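Pyoverdine synthetase F (Pseudomonas aeruginosa PAO1, PDB 6CUL) is probably a biosynthetic enzyme of alpha/beta fold, built around a seven-stranded mixed beta sheet. Local coordinates at residues D63-R68 and Y110-R115; V173-S178 and F234-K239; T217-H222 and N258-A263. All blocks are in the same frame, centred on the assembly; numbering follows the deposited sequence.

Contact 1: D63-R68 and Y110-R115. With FGD (N-(4-{[(2-amino-4-oxo-1,4-dihydroquinazolin-6-yl)methyl]amino}benzene-1-carbonyl)-D-glutamic acid), chain I; CIT (citric acid), chain J.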
loop_
_atom_site.group_PDB
_atom_site.type_symbol
_atom_site.label_atom_id
_atom_site.label_comp_id
_atom_site.label_asym_id
_atom_site.label_seq_id
_atom_site.Cartn_x
_atom_site.Cartn_y
_atom_site.Cartn_z
ATOM N N ASP A 63 8.705 6.646 -12.137
ATOM C CA ASP A 63 9.094 7.082 -13.454
ATOM C C ASP A 63 10.414 6.502 -13.928
ATOM O O ASP A 63 11.367 6.589 -13.260
ATOM C CB ASP A 63 9.064 8.608 -13.616
ATOM C CG ASP A 63 9.491 9.036 -14.989
ATOM O OD1 ASP A 63 8.768 8.961 -15.986
ATOM O OD2 ASP A 63 10.645 9.288 -15.069
ATOM N N ALA A 64 10.405 5.959 -15.095
ATOM C CA ALA A 64 11.563 5.365 -15.661
ATOM C C ALA A 64 12.740 6.330 -15.838
ATOM O O ALA A 64 13.839 5.916 -15.805
ATOM C CB ALA A 64 11.215 4.668 -16.937
ATOM N N GLU A 65 12.494 7.611 -15.902
ATOM C CA GLU A 65 13.570 8.527 -15.992
ATOM C C GLU A 65 14.192 8.884 -14.666
ATOM O O GLU A 65 14.826 9.877 -14.629
ATOM C CB GLU A 65 13.131 9.785 -16.641
ATOM C CG GLU A 65 12.808 9.668 -18.077
ATOM C CD GLU A 65 13.997 9.626 -18.990
ATOM O OE1 GLU A 65 15.111 9.865 -18.536
ATOM O OE2 GLU A 65 13.794 9.354 -20.162
ATOM N N LEU A 66 13.939 8.182 -13.613
ATOM C CA LEU A 66 14.574 8.522 -12.389
ATOM C C LEU A 66 15.471 7.354 -12.145
ATOM O O LEU A 66 14.994 6.288 -12.025
ATOM C CB LEU A 66 13.593 8.714 -11.282
ATOM C CG LEU A 66 13.272 10.138 -10.931
ATOM C CD1 LEU A 66 12.492 10.117 -9.656
ATOM C CD2 LEU A 66 14.462 10.985 -10.749
ATOM N N PRO A 67 16.768 7.569 -12.117
ATOM C CA PRO A 67 17.642 6.429 -11.961
ATOM C C PRO A 67 17.420 5.687 -10.621
ATOM O O PRO A 67 17.606 4.506 -10.638
ATOM C CB PRO A 67 19.009 7.020 -12.192
ATOM C CG PRO A 67 18.769 8.271 -12.905
ATOM C CD PRO A 67 17.518 8.792 -12.352
ATOM N N ARG A 68 17.114 6.392 -9.535
ATOM C CA ARG A 68 16.774 5.792 -8.261
ATOM C C ARG A 68 15.451 4.994 -8.362
ATOM O O ARG A 68 15.320 4.006 -7.780
ATOM C CB ARG A 68 16.759 6.795 -7.121
ATOM C CG ARG A 68 15.583 7.734 -7.086
ATOM C CD ARG A 68 15.709 8.775 -6.052
ATOM N NE ARG A 68 14.601 9.633 -6.082
ATOM C CZ ARG A 68 14.559 10.783 -6.685
ATOM N NH1 ARG A 68 15.569 11.262 -7.324
ATOM N NH2 ARG A 68 13.487 11.456 -6.597
ATOM N N TYR A 110 8.082 15.290 -10.835
ATOM C CA TYR A 110 8.461 16.405 -10.066
ATOM C C TYR A 110 9.531 16.026 -9.109
ATOM O O TYR A 110 10.231 16.874 -8.718
ATOM C CB TYR A 110 7.250 16.951 -9.296
ATOM C CG TYR A 110 6.802 16.171 -8.072
ATOM C CD1 TYR A 110 7.443 16.331 -6.880
ATOM C CD2 TYR A 110 5.726 15.324 -8.111
ATOM C CE1 TYR A 110 7.063 15.671 -5.779
ATOM C CE2 TYR A 110 5.317 14.641 -7.004
ATOM C CZ TYR A 110 6.001 14.823 -5.830
ATOM O OH TYR A 110 5.687 14.156 -4.707
ATOM N N ARG A 111 9.653 14.782 -8.754
ATOM C CA ARG A 111 10.711 14.326 -7.906
ATOM C C ARG A 111 12.128 14.490 -8.520
ATOM O O ARG A 111 13.038 14.498 -7.799
ATOM C CB ARG A 111 10.445 12.917 -7.420
ATOM C CG ARG A 111 9.385 12.762 -6.370
ATOM C CD ARG A 111 9.192 11.345 -5.985
ATOM N NE ARG A 111 8.884 10.491 -7.097
ATOM C CZ ARG A 111 9.530 9.418 -7.465
ATOM N NH1 ARG A 111 10.536 9.007 -6.828
ATOM N NH2 ARG A 111 9.110 8.755 -8.474
ATOM N N ARG A 112 12.245 14.669 -9.820
ATOM C CA ARG A 112 13.506 14.901 -10.488
ATOM C C ARG A 112 14.126 16.169 -9.964
ATOM O O ARG A 112 15.256 16.217 -9.776
ATOM C CB ARG A 112 13.296 15.020 -11.989
ATOM C CG ARG A 112 12.758 13.802 -12.698
ATOM C CD ARG A 112 12.300 14.057 -14.110
ATOM N NE ARG A 112 11.394 13.072 -14.639
ATOM C CZ ARG A 112 11.184 12.841 -15.917
ATOM N NH1 ARG A 112 11.820 13.478 -16.816
ATOM N NH2 ARG A 112 10.346 11.954 -16.273
ATOM N N TYR A 113 13.349 17.191 -9.761
ATOM C CA TYR A 113 13.820 18.405 -9.176
ATOM C C TYR A 113 14.039 18.210 -7.685
ATOM O O TYR A 113 13.413 17.418 -7.109
ATOM C CB TYR A 113 12.765 19.481 -9.329
ATOM C CG TYR A 113 12.562 19.982 -10.710
ATOM C CD1 TYR A 113 13.417 20.877 -11.253
ATOM C CD2 TYR A 113 11.486 19.579 -11.467
ATOM C CE1 TYR A 113 13.234 21.347 -12.527
ATOM C CE2 TYR A 113 11.297 20.051 -12.739
ATOM C CZ TYR A 113 12.181 20.941 -13.274
ATOM O OH TYR A 113 12.023 21.426 -14.522
ATOM N N PRO A 114 14.914 18.981 -7.042
ATOM C CA PRO A 114 15.147 18.919 -5.602
ATOM C C PRO A 114 13.952 19.235 -4.767
ATOM O O PRO A 114 13.057 19.862 -5.230
ATOM C CB PRO A 114 16.197 19.934 -5.367
ATOM C CG PRO A 114 16.872 20.059 -6.633
ATOM C CD PRO A 114 16.172 19.280 -7.686
ATOM N N ARG A 115 13.932 18.699 -3.561
ATOM C CA ARG A 115 12.828 18.825 -2.660
ATOM C C ARG A 115 12.591 20.224 -2.202
ATOM O O ARG A 115 13.498 20.896 -1.879
ATOM C CB ARG A 115 13.122 17.977 -1.474
ATOM C CG ARG A 115 12.078 17.984 -0.428
ATOM C CD ARG A 115 12.183 16.755 0.365
ATOM N NE ARG A 115 10.873 16.170 0.441
ATOM C CZ ARG A 115 10.055 16.269 1.456
ATOM N NH1 ARG A 115 10.372 16.916 2.551
ATOM N NH2 ARG A 115 8.899 15.698 1.350
HETATM C C13 FGD I . 17.961 2.974 -3.693
HETATM C C15 FGD I . 19.107 2.926 -5.803
HETATM C C17 FGD I . 18.206 0.899 -4.878
HETATM C C20 FGD I . 17.391 -2.761 -4.139
HETATM C C21 FGD I . 17.754 -3.713 -3.188
HETATM C C22 FGD I . 17.648 -5.093 -3.492
HETATM C C24 FGD I . 16.816 -4.525 -5.695
HETATM C C02 FGD I . 21.334 7.497 -4.753
HETATM C C04 FGD I . 20.007 7.235 -5.468
HETATM C C05 FGD I . 19.985 7.845 -6.870
HETATM C C06 FGD I . 21.204 7.437 -7.700
HETATM C C07 FGD I . 21.028 6.069 -8.354
HETATM C C11 FGD I . 18.885 5.144 -4.612
HETATM C C12 FGD I . 18.644 3.633 -4.706
HETATM C C14 FGD I . 17.741 1.606 -3.780
HETATM C C16 FGD I . 18.889 1.559 -5.890
HETATM C C19 FGD I . 17.505 -1.269 -3.811
HETATM C C23 FGD I . 17.186 -5.494 -4.729
HETATM C C25 FGD I . 16.920 -3.168 -5.396
HETATM C C27 FGD I . 17.460 -7.955 -4.054
HETATM C C30 FGD I . 18.048 -6.140 -2.449
HETATM N N10 FGD I . 19.777 5.798 -5.558
HETATM N N18 FGD I . 17.977 -0.534 -4.969
HETATM N N26 FGD I . 17.074 -6.947 -5.049
HETATM N N28 FGD I . 17.181 -9.359 -4.282
HETATM N N29 FGD I . 17.941 -7.532 -2.757
HETATM O O01 FGD I . 21.368 8.257 -3.747
HETATM O O03 FGD I . 22.393 6.954 -5.168
HETATM O O08 FGD I . 20.023 5.842 -9.078
HETATM O O09 FGD I . 21.887 5.168 -8.168
HETATM O O31 FGD I . 18.445 -5.798 -1.386
HETATM O O32 FGD I . 18.348 5.778 -3.769
HETATM C C1 CIT J . 11.144 9.962 0.223
HETATM O O1 CIT J . 10.266 10.620 0.825
HETATM O O2 CIT J . 11.508 8.856 0.674
HETATM C C2 CIT J . 11.766 10.523 -1.036
HETATM C C3 CIT J . 11.554 9.637 -2.272
HETATM O O7 CIT J . 12.491 8.548 -2.102
HETATM C C4 CIT J . 10.158 9.038 -2.424
HETATM C C5 CIT J . 10.083 8.047 -3.585
HETATM O O3 CIT J . 9.123 8.107 -4.377
HETATM O O4 CIT J . 10.942 7.155 -3.789
HETATM C C6 CIT J . 11.832 10.499 -3.506
HETATM O O5 CIT J . 11.738 11.743 -3.425
HETATM O O6 CIT J . 12.181 10.008 -4.607
#
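Arg-68 and Arg-111 converge on one carboxylate oxygen, O6 of a citric acid molecule that probably comes from the crystallisation liquor. Arg-68 grips it with two donors, NE at 2.9 Å and NH2 at 2.8 Å from CIT O6, and Arg-111 NH1 adds a third hydrogen bond. The CG of Arg-68 sits between its backbone N and carbonyl carbon (chi1 74°), and the chain then runs extended to NE. From its other side NH2, in the guanidinium plane, also reaches the Arg-111 backbone, giving a weak, nearly straight hydrogen bond to Arg-111 O (3.3 Å, 171°). Leu-66 CD1 lies over a face of each guanidinium, offset toward the rim, 3.6 Å from Arg-111 NH1.

The second charged cluster is built on Asp-63. Its CG is anti to the backbone N (chi1 179°), and OD2 forms a salt bridge to Arg-112 NH2 (2.9 Å) while accepting Glu-65 N, from above the carboxylate plane, in an Asx turn. Arg-112 approaches Asp-63 at about a right angle, with Glu-65 CB over one guanidinium face and Leu-66 CD2 against its CG; its NE, buried here, has no partner in the model.

Arg-68 N lies 3.0 Å from FGD O08, which places this residue between the ligand and the citrate site. Arg-68 NH2 and Arg-111 NH1 are only 3.8 Å apart, and Arg-13 adds positive charge nearby. Three neighbouring arginines would probably favour an anion here; Asp-69, salt-bridged to Arg-111, and the citrate, also bonded to Arg-13, would partly offset their mutual repulsion.

Contact 2: V173-S178 and F234-K239; sequences VTREDS and FHDVLK
Val-173 opens the contact with both methyls against strand 233-241. CG1, anti to the backbone N (chi1 176°), comes to 3.4 Å from Asp-236 OD2, a carbon-to-oxygen contact in which the two side chains cross at about a right angle. CG2 lies between that oxygen and Leu-238 CD1, 4.0 Å from each. The backbone of Val-173 is itself tied to Arg-182, further along the same loop.

At Thr-174 the link to strand 233-241 becomes indirect, running through Ser-220. The backbone N of Thr-174 makes a weak hydrogen bond to Ser-220 OG on the adjacent strand 216-223, and the same hydroxyl is hydrogen-bonded to Asp-236 OD1. One carboxylate therefore divides its work: OD1 is held by the serine within the sheet, while OD2 meets the loop.

Arg-175 closes the contact from the solvent side. An extended chain from CG to NE brings it tip to tip with Asp-236, whose OD2 lies over one face of the guanidinium, toward the rim, 3.6 Å from Arg-175 NE. The guanidinium and carboxylate planes stand 77° apart and no N-H points at the oxygen, making this a long salt bridge of charges alone.

Loop and strand thus meet through one apolar pair, a methyl-to-carboxylate contact and an electrostatic pair, without direct hydrogen bonding. Since Ser-220 holds the other oxygen of Asp-236, the position of the carboxylate is probably set more by Ser-220 than by Arg-175, whose attraction is probably modest.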
loop_
_atom_site.group_PDB
_atom_site.type_symbol
_atom_site.label_atom_id
_atom_site.label_comp_id
_atom_site.label_asym_id
_atom_site.label_seq_id
_atom_site.Cartn_x
_atom_site.Cartn_y
_atom_site.Cartn_z
ATOM N N VAL A 173 -2.306 -0.362 13.290
ATOM C CA VAL A 173 -3.455 0.339 13.806
ATOM C C VAL A 173 -3.162 1.800 13.773
ATOM O O VAL A 173 -2.060 2.191 13.853
ATOM C CB VAL A 173 -3.842 -0.223 15.179
ATOM C CG1 VAL A 173 -4.960 0.498 15.853
ATOM C CG2 VAL A 173 -4.247 -1.616 15.056
ATOM N N THR A 174 -4.128 2.594 13.525
ATOM C CA THR A 174 -3.880 3.992 13.531
ATOM C C THR A 174 -4.725 4.815 14.492
ATOM O O THR A 174 -5.002 5.904 14.201
ATOM C CB THR A 174 -4.051 4.535 12.163
ATOM O OG1 THR A 174 -5.413 4.494 11.796
ATOM C CG2 THR A 174 -3.243 3.754 11.220
ATOM N N ARG A 175 -5.172 4.279 15.595
ATOM C CA ARG A 175 -6.073 4.997 16.483
ATOM C C ARG A 175 -5.281 5.756 17.490
ATOM O O ARG A 175 -4.405 5.175 18.088
ATOM C CB ARG A 175 -6.981 4.022 17.195
ATOM C CG ARG A 175 -8.060 3.446 16.335
ATOM C CD ARG A 175 -8.734 2.252 16.954
ATOM N NE ARG A 175 -9.937 2.026 16.212
ATOM C CZ ARG A 175 -10.720 0.987 16.315
ATOM N NH1 ARG A 175 -10.421 0.030 17.118
ATOM N NH2 ARG A 175 -11.766 0.911 15.564
ATOM N N GLU A 176 -5.664 6.980 17.794
ATOM C CA GLU A 176 -4.791 7.750 18.658
ATOM C C GLU A 176 -4.493 7.130 19.972
ATOM O O GLU A 176 -3.352 6.995 20.295
ATOM C CB GLU A 176 -5.275 9.177 18.841
ATOM C CG GLU A 176 -6.633 9.440 19.439
ATOM C CD GLU A 176 -6.798 10.879 19.756
ATOM O OE1 GLU A 176 -6.398 11.284 20.843
ATOM O OE2 GLU A 176 -7.305 11.609 18.923
ATOM N N ASP A 177 -5.497 6.818 20.735
ATOM C CA ASP A 177 -5.215 6.143 21.932
ATOM C C ASP A 177 -5.531 4.681 21.765
ATOM O O ASP A 177 -6.500 4.210 22.289
ATOM C CB ASP A 177 -5.985 6.703 23.104
ATOM C CG ASP A 177 -5.549 8.075 23.505
ATOM O OD1 ASP A 177 -4.377 8.467 23.330
ATOM O OD2 ASP A 177 -6.388 8.734 24.097
ATOM N N SER A 178 -4.655 3.987 21.062
ATOM C CA SER A 178 -4.736 2.574 20.881
ATOM C C SER A 178 -3.475 1.984 21.440
ATOM O O SER A 178 -2.443 2.583 21.324
ATOM C CB SER A 178 -4.819 2.187 19.414
ATOM O OG SER A 178 -4.777 0.797 19.295
ATOM N N PHE A 234 -11.800 3.912 9.212
ATOM C CA PHE A 234 -13.058 3.359 8.872
ATOM C C PHE A 234 -13.217 1.883 9.275
ATOM O O PHE A 234 -14.278 1.497 9.572
ATOM C CB PHE A 234 -13.350 3.598 7.409
ATOM C CG PHE A 234 -14.501 2.844 6.893
ATOM C CD1 PHE A 234 -15.782 3.310 7.083
ATOM C CD2 PHE A 234 -14.308 1.688 6.212
ATOM C CE1 PHE A 234 -16.843 2.604 6.616
ATOM C CE2 PHE A 234 -15.354 0.994 5.721
ATOM C CZ PHE A 234 -16.630 1.424 5.935
ATOM N N HIS A 235 -12.184 1.066 9.175
ATOM C CA HIS A 235 -12.240 -0.305 9.579
ATOM C C HIS A 235 -10.876 -0.745 10.027
ATOM O O HIS A 235 -9.910 -0.382 9.426
ATOM C CB HIS A 235 -12.793 -1.208 8.498
ATOM C CG HIS A 235 -12.889 -2.635 8.892
ATOM N ND1 HIS A 235 -13.532 -3.038 10.018
ATOM C CD2 HIS A 235 -12.375 -3.742 8.343
ATOM C CE1 HIS A 235 -13.445 -4.337 10.128
ATOM N NE2 HIS A 235 -12.745 -4.789 9.125
ATOM N N ASP A 236 -10.847 -1.515 11.091
ATOM C CA ASP A 236 -9.623 -1.941 11.682
ATOM C C ASP A 236 -9.507 -3.395 12.092
ATOM O O ASP A 236 -10.430 -3.923 12.567
ATOM C CB ASP A 236 -9.436 -1.120 12.912
ATOM C CG ASP A 236 -8.092 -0.626 13.051
ATOM O OD1 ASP A 236 -7.295 -0.808 12.153
ATOM O OD2 ASP A 236 -7.829 -0.020 14.076
ATOM N N VAL A 237 -8.340 -3.981 11.896
ATOM C CA VAL A 237 -8.041 -5.340 12.259
ATOM C C VAL A 237 -6.721 -5.402 13.008
ATOM O O VAL A 237 -5.881 -4.680 12.733
ATOM C CB VAL A 237 -8.061 -6.314 11.057
ATOM C CG1 VAL A 237 -7.778 -7.758 11.425
ATOM C CG2 VAL A 237 -9.394 -6.290 10.409
ATOM N N LEU A 238 -6.650 -6.287 13.968
ATOM C CA LEU A 238 -5.511 -6.469 14.775
ATOM C C LEU A 238 -5.379 -7.876 15.127
ATOM O O LEU A 238 -5.613 -8.237 16.202
ATOM C CB LEU A 238 -5.645 -5.611 16.023
ATOM C CG LEU A 238 -4.544 -5.682 17.035
ATOM C CD1 LEU A 238 -3.212 -5.236 16.508
ATOM C CD2 LEU A 238 -4.893 -4.973 18.324
ATOM N N LYS A 239 -4.991 -8.682 14.199
ATOM C CA LYS A 239 -4.846 -10.094 14.412
ATOM C C LYS A 239 -3.457 -10.732 14.176
ATOM O O LYS A 239 -3.359 -11.885 13.935
ATOM C CB LYS A 239 -5.879 -10.773 13.552
ATOM C CG LYS A 239 -7.238 -10.362 13.922
ATOM C CD LYS A 239 -8.268 -11.157 13.265
ATOM C CE LYS A 239 -9.641 -10.786 13.733
ATOM N NZ LYS A 239 -10.204 -9.528 13.228
#

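Contact 3: T217-H222 and N258-A263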
loop_
_atom_site.group_PDB
_atom_site.type_symbol
_atom_site.label_atom_id
_atom_site.label_comp_id
_atom_site.label_asym_id
_atom_site.label_seq_id
_atom_site.Cartn_x
_atom_site.Cartn_y
_atom_site.Cartn_z
ATOM N N THR A 217 0.029 -6.786 16.070
ATOM C CA THR A 217 -0.085 -5.720 15.111
ATOM C C THR A 217 -1.272 -5.953 14.222
ATOM O O THR A 217 -1.868 -6.965 14.274
ATOM C CB THR A 217 1.181 -5.441 14.309
ATOM O OG1 THR A 217 0.903 -4.351 13.466
ATOM C CG2 THR A 217 1.610 -6.615 13.494
ATOM N N GLY A 218 -1.612 -4.963 13.441
ATOM C CA GLY A 218 -2.744 -5.018 12.565
ATOM C C GLY A 218 -2.633 -4.162 11.377
ATOM O O GLY A 218 -1.594 -3.817 11.026
ATOM N N ALA A 219 -3.732 -3.913 10.715
ATOM C CA ALA A 219 -3.791 -3.079 9.563
ATOM C C ALA A 219 -4.983 -2.142 9.542
ATOM O O ALA A 219 -6.072 -2.572 9.818
ATOM C CB ALA A 219 -3.816 -3.925 8.354
ATOM N N SER A 220 -4.783 -0.894 9.138
ATOM C CA SER A 220 -5.862 0.087 9.074
ATOM C C SER A 220 -6.366 0.558 7.708
ATOM O O SER A 220 -5.582 0.907 6.896
ATOM C CB SER A 220 -5.492 1.337 9.764
ATOM O OG SER A 220 -5.640 1.130 11.106
ATOM N N PHE A 221 -7.676 0.529 7.513
ATOM C CA PHE A 221 -8.315 1.021 6.315
ATOM C C PHE A 221 -8.925 2.354 6.725
ATOM O O PHE A 221 -10.010 2.407 7.167
ATOM C CB PHE A 221 -9.366 0.054 5.840
ATOM C CG PHE A 221 -9.886 0.344 4.491
ATOM C CD1 PHE A 221 -9.057 0.353 3.397
ATOM C CD2 PHE A 221 -11.216 0.574 4.295
ATOM C CE1 PHE A 221 -9.525 0.617 2.153
ATOM C CE2 PHE A 221 -11.692 0.818 3.037
ATOM C CZ PHE A 221 -10.842 0.850 1.964
ATOM N N HIS A 222 -8.252 3.442 6.450
ATOM C CA HIS A 222 -8.648 4.747 6.914
ATOM C C HIS A 222 -8.788 5.828 5.873
ATOM O O HIS A 222 -8.370 5.701 4.803
ATOM C CB HIS A 222 -7.624 5.209 7.948
ATOM C CG HIS A 222 -6.240 5.383 7.403
ATOM N ND1 HIS A 222 -5.752 6.586 6.991
ATOM C CD2 HIS A 222 -5.249 4.494 7.201
ATOM C CE1 HIS A 222 -4.526 6.429 6.554
ATOM N NE2 HIS A 222 -4.203 5.165 6.655
ATOM N N ASN A 258 -2.571 -12.086 8.155
ATOM C CA ASN A 258 -3.439 -12.085 9.345
ATOM C C ASN A 258 -4.359 -10.902 9.530
ATOM O O ASN A 258 -5.405 -11.040 10.004
ATOM C CB ASN A 258 -2.644 -12.277 10.631
ATOM C CG ASN A 258 -2.714 -13.682 11.175
ATOM O OD1 ASN A 258 -3.232 -14.561 10.552
ATOM N ND2 ASN A 258 -2.188 -13.875 12.353
ATOM N N SER A 259 -3.919 -9.731 9.195
ATOM C CA SER A 259 -4.725 -8.593 9.333
ATOM C C SER A 259 -4.980 -7.672 8.168
ATOM O O SER A 259 -5.931 -7.050 8.168
ATOM C CB SER A 259 -4.130 -7.794 10.472
ATOM O OG SER A 259 -5.004 -6.853 10.916
ATOM N N LEU A 260 -4.038 -7.518 7.261
ATOM C CA LEU A 260 -4.153 -6.606 6.137
ATOM C C LEU A 260 -5.085 -6.937 5.004
ATOM O O LEU A 260 -5.796 -6.111 4.569
ATOM C CB LEU A 260 -2.771 -6.249 5.608
ATOM C CG LEU A 260 -2.707 -5.048 4.677
ATOM C CD1 LEU A 260 -1.552 -4.138 5.038
ATOM C CD2 LEU A 260 -2.684 -5.417 3.223
ATOM N N PHE A 261 -5.039 -8.130 4.514
ATOM C CA PHE A 261 -5.929 -8.463 3.492
ATOM C C PHE A 261 -7.372 -8.380 4.051
ATOM O O PHE A 261 -8.219 -7.840 3.441
ATOM C CB PHE A 261 -5.529 -9.783 2.807
ATOM C CG PHE A 261 -4.191 -9.742 2.154
ATOM C CD1 PHE A 261 -3.649 -8.562 1.769
ATOM C CD2 PHE A 261 -3.481 -10.859 1.961
ATOM C CE1 PHE A 261 -2.449 -8.506 1.194
ATOM C CE2 PHE A 261 -2.263 -10.814 1.392
ATOM C CZ PHE A 261 -1.750 -9.633 0.989
ATOM N N PRO A 262 -7.583 -8.873 5.262
ATOM C CA PRO A 262 -8.918 -8.785 5.837
ATOM C C PRO A 262 -9.403 -7.374 6.062
ATOM O O PRO A 262 -10.521 -7.096 5.747
ATOM C CB PRO A 262 -8.788 -9.537 7.142
ATOM C CG PRO A 262 -7.603 -10.376 6.978
ATOM C CD PRO A 262 -6.678 -9.642 6.110
ATOM N N ALA A 263 -8.580 -6.514 6.559
ATOM C CA ALA A 263 -9.034 -5.200 6.761
ATOM C C ALA A 263 -9.406 -4.535 5.461
ATOM O O ALA A 263 -10.373 -3.880 5.423
ATOM C CB ALA A 263 -8.020 -4.384 7.534
#
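Ala-219 carries the apolar contact. Its CB presses against the helix at Leu-260, 3.5 Å from CA, which is tighter than usual van der Waals packing, and 3.7 Å from Leu-260 CB; Ala-263 CB, one turn further on, lies 4.3 Å from Ala-219 CB. Two contacts involve backbone carbonyl oxygens: Ala-263 CB with Ala-219 O at 3.5 Å, and Phe-221 CB with Ala-263 O. The axes of 217-222 and 258-263 are 19° apart and approach to 6.2 Å, a closeness consistent with the small Gly-218, Ala-219 and Ala-263.

The polar element is Ser-259. With OG anti to the backbone N (chi1 -165°), the hydroxyl oxygen accepts a weak, bent hydrogen bond from Ala-219 N (3.2 Å, 122°) and rests 3.3 Å from Gly-218 CA, where there is no side chain to intervene. Ala-219 N is paired with the backbone of Val-237 as well, so Ser-259 supplements a bond of the sheet.

Helix 248-271 packs on one face of the sheet, here nearly parallel to strand 216-223: Val-237 of strand 233-241 touches Ser-259 and Ala-263, Ile-169 of strand 166-170 meets Leu-260 and Ala-263, and helix 36-46 borders Leu-260 and Phe-261.

Contacts 2 and 3 form one neighbourhood, their centres about 8 Å apart, because strands 216-223 and 233-241 pair within the same sheet. Besides the bonds they share through Ser-220 and Val-237, Lys-239 O packs 2.8 Å from Asn-258 ND2. In consequence the loop of contact 2 and the helix of contact 3 both bear on this edge strand pair. Contact 1 lies on the opposite side of the chain's centre, its nearest atoms about 20 Å from contact 2 and about 17 Å from contact 3. It alone of the three contributes residues of the FGD pocket, including Pro-67, Arg-68 and Arg-112; contacts 2 and 3 hold none of the pocket residues.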